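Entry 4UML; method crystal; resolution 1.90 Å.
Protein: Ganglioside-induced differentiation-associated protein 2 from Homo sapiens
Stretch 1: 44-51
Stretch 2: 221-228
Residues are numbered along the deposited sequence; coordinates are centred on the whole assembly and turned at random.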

# COMPACT_ATOMS: atom_id res chain seq x y z
N ARG A 44 23.78 8.07 0.33
CA ARG A 44 24.37 7.81 -0.98
C ARG A 44 23.49 6.88 -1.83
O ARG A 44 23.74 5.67 -1.85
CB ARG A 44 25.76 7.20 -0.80
N SER A 45 22.49 7.43 -2.53
CA SER A 45 21.55 6.61 -3.35
C SER A 45 21.76 6.77 -4.85
O SER A 45 22.28 7.79 -5.30
CB SER A 45 20.08 6.96 -3.03
OG SER A 45 19.52 7.89 -3.95
N PRO A 46 21.33 5.78 -5.65
CA PRO A 46 21.42 5.87 -7.11
C PRO A 46 20.32 6.73 -7.73
O PRO A 46 20.45 7.19 -8.87
CB PRO A 46 21.24 4.43 -7.55
CG PRO A 46 20.31 3.86 -6.52
CD PRO A 46 20.68 4.53 -5.22
N PHE A 47 19.24 6.92 -6.98
CA PHE A 47 18.11 7.68 -7.47
C PHE A 47 18.41 9.17 -7.45
O PHE A 47 19.02 9.68 -6.53
CB PHE A 47 16.85 7.34 -6.64
CG PHE A 47 16.35 5.95 -6.88
CD1 PHE A 47 15.48 5.70 -7.94
CD2 PHE A 47 16.81 4.90 -6.13
CE1 PHE A 47 15.03 4.42 -8.19
CE2 PHE A 47 16.39 3.60 -6.39
CZ PHE A 47 15.50 3.36 -7.43
N LEU A 48 17.98 9.85 -8.50
CA LEU A 48 18.13 11.30 -8.61
C LEU A 48 16.97 12.02 -7.89
O LEU A 48 15.80 11.58 -7.93
CB LEU A 48 18.18 11.71 -10.09
CG LEU A 48 19.13 10.93 -11.03
CD1 LEU A 48 18.96 11.37 -12.48
CD2 LEU A 48 20.59 11.02 -10.57
N TYR A 49 17.30 13.12 -7.23
CA TYR A 49 16.31 14.09 -6.78
C TYR A 49 15.22 14.28 -7.84
O TYR A 49 15.52 14.51 -9.01
CB TYR A 49 16.97 15.45 -6.54
CG TYR A 49 15.98 16.52 -6.21
CD1 TYR A 49 15.40 16.57 -4.96
CD2 TYR A 49 15.60 17.49 -7.16
CE1 TYR A 49 14.47 17.54 -4.64
CE2 TYR A 49 14.67 18.47 -6.84
CZ TYR A 49 14.11 18.49 -5.57
OH TYR A 49 13.19 19.41 -5.17
N ASN A 50 13.96 14.17 -7.43
CA ASN A 50 12.85 14.42 -8.36
C ASN A 50 11.70 15.04 -7.57
O ASN A 50 10.95 14.33 -6.89
CB ASN A 50 12.46 13.13 -9.07
CG ASN A 50 11.28 13.30 -10.00
OD1 ASN A 50 10.46 14.19 -9.83
ND2 ASN A 50 11.18 12.42 -10.97
N LYS A 51 11.60 16.36 -7.66
CA LYS A 51 10.68 17.16 -6.82
C LYS A 51 9.24 16.72 -6.99
O LYS A 51 8.46 16.67 -6.04
CB LYS A 51 10.80 18.64 -7.20
CG LYS A 51 9.77 19.53 -6.53
CD LYS A 51 10.17 21.00 -6.52
CE LYS A 51 9.48 21.70 -5.35
NZ LYS A 51 9.77 23.16 -5.34
N PRO A 221 14.66 8.36 2.26
CA PRO A 221 15.72 9.15 1.62
C PRO A 221 16.50 8.45 0.51
O PRO A 221 16.97 9.11 -0.40
CB PRO A 221 16.66 9.48 2.79
CG PRO A 221 15.84 9.35 4.02
CD PRO A 221 14.86 8.24 3.71
N LEU A 222 16.62 7.12 0.55
CA LEU A 222 17.35 6.36 -0.46
C LEU A 222 16.59 6.26 -1.79
O LEU A 222 17.19 6.32 -2.89
CB LEU A 222 17.69 4.98 0.12
CG LEU A 222 18.20 3.77 -0.66
CD1 LEU A 222 19.52 4.02 -1.38
CD2 LEU A 222 18.35 2.60 0.32
N TYR A 223 15.27 6.11 -1.72
CA TYR A 223 14.43 6.02 -2.92
C TYR A 223 13.86 7.36 -3.34
O TYR A 223 13.54 7.54 -4.50
CB TYR A 223 13.32 4.97 -2.71
CG TYR A 223 13.97 3.65 -2.48
CD1 TYR A 223 14.52 2.96 -3.54
CD2 TYR A 223 14.15 3.14 -1.20
CE1 TYR A 223 15.17 1.78 -3.35
CE2 TYR A 223 14.80 1.94 -1.01
CZ TYR A 223 15.31 1.28 -2.09
OH TYR A 223 15.97 0.09 -1.92
N PHE A 224 13.78 8.30 -2.40
CA PHE A 224 13.21 9.62 -2.68
C PHE A 224 14.13 10.71 -2.08
O PHE A 224 13.74 11.41 -1.14
CB PHE A 224 11.79 9.70 -2.10
CG PHE A 224 10.82 8.69 -2.71
CD1 PHE A 224 10.11 8.98 -3.86
CD2 PHE A 224 10.64 7.45 -2.11
CE1 PHE A 224 9.23 8.04 -4.42
CE2 PHE A 224 9.76 6.51 -2.67
CZ PHE A 224 9.06 6.82 -3.82
N PRO A 225 15.37 10.81 -2.60
CA PRO A 225 16.28 11.86 -2.09
C PRO A 225 15.65 13.26 -2.18
O PRO A 225 15.03 13.61 -3.19
CB PRO A 225 17.49 11.76 -3.03
CG PRO A 225 17.02 11.05 -4.24
CD PRO A 225 15.94 10.12 -3.77
N ARG A 226 15.80 14.05 -1.12
CA ARG A 226 15.19 15.40 -1.03
C ARG A 226 16.06 16.56 -1.58
O ARG A 226 15.54 17.48 -2.19
CB ARG A 226 14.85 15.70 0.43
CG ARG A 226 13.77 14.82 1.03
CD ARG A 226 14.09 14.56 2.49
NE ARG A 226 12.92 14.63 3.35
CZ ARG A 226 12.97 14.60 4.68
NH1 ARG A 226 14.14 14.49 5.30
NH2 ARG A 226 11.85 14.67 5.39
N SER A 227 17.37 16.53 -1.30
CA SER A 227 18.32 17.56 -1.77
C SER A 227 18.74 17.27 -3.22
O SER A 227 18.45 16.19 -3.75
CB SER A 227 19.55 17.59 -0.87
N LEU A 228 19.43 18.22 -3.86
CA LEU A 228 20.08 17.98 -5.16
C LEU A 228 21.58 18.03 -4.95
O LEU A 228 22.20 17.07 -4.47
CB LEU A 228 19.64 19.03 -6.18
CG LEU A 228 20.35 19.02 -7.55
CD1 LEU A 228 19.77 17.95 -8.45
CD2 LEU A 228 20.28 20.39 -8.23
O HOH W 1 13.50 12.28 -5.33

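Packing of residues 44-51 against residues 221-228 of one chain, two segments at least 175 residues apart in sequence wherever they touch. Stretch 1 has no regular helix or strand; stretch 2 carries the last turn of a helix, through Y223, and then continues as loop or turn. The two backbones advance in the same order, with S45 nearest L222 (CA to CA 5.1 Å), F47 nearest Y223 (6.1 Å) and Y49 nearest P225 (5.2 Å). Together they bury 468 Å², mostly through apolar and van der Waals contact, and no clear direct hydrogen bond crosses between them.

P221 lies in the helix and makes no contact with stretch 1. At L222 the contact begins. Its CA-CB bond points sideways, but the t,p rotamer brings the end of the side chain nearer, so that CD1 lies 3.4 Å from S45 CB and 4.0 Å from P46 CD. The carbonyl of L222 also faces stretch 1: its O is 3.0 Å from S45 CB and 3.6 Å from F47 CD2. S45 OG lies 3.0 Å from L222 O, a close polar approach whose bonding the geometry leaves open. Within stretch 1, F47 N donates a weak hydrogen bond to S45 OG (3.2 Å, 124° at the hydrogen), which links the serine side chain to the backbone two residues on.

Y223 directs its CA-CB bond away from stretch 1, yet its ring still meets F47, whose own CA-CB bond points toward stretch 2. The nearest atoms, F47 CE2 and Y223 CD1, are 3.5 Å apart; the ring centroids are 5.5 Å apart and the planes are inclined at 57°, an oblique aromatic contact. Y223 is buried, and its hydroxyl is hydrogen-bonded elsewhere in the structure. F224, the first residue to leave helical phi/psi, has its CA-CB bond directed away and makes no contact with stretch 1.

P225 turns its CA-CB bond back toward stretch 1, and its ring packs along the backbone there. P225 CG lies 3.3 Å from F47 O and 3.8 Å from L48 C, while P225 CD is 4.1 Å from F47 CB. The ring carbons CG and CD make this part of the contact; proline, having no amide hydrogen, cannot donate from its backbone N. Its carbonyl remains available as an acceptor: water 1 donates to P225 O (2.9 Å) and accepts from N50 N (2.9 Å). This bridge spans a gap of 4.4 Å between N50 N and P225 O, too long for a direct hydrogen bond.

From here Y49 is the main partner, with the largest covered area of any residue in either stretch. Its CD1 is 3.5 Å from P225 O. R226 and S227 both point their CA-CB bonds away, leaving their backbone to face the tyrosine; S227 O comes within 3.2 Å of Y49 CB. L228 ends the contact with an apolar touch, its CD1 4.2 Å from Y49 CB.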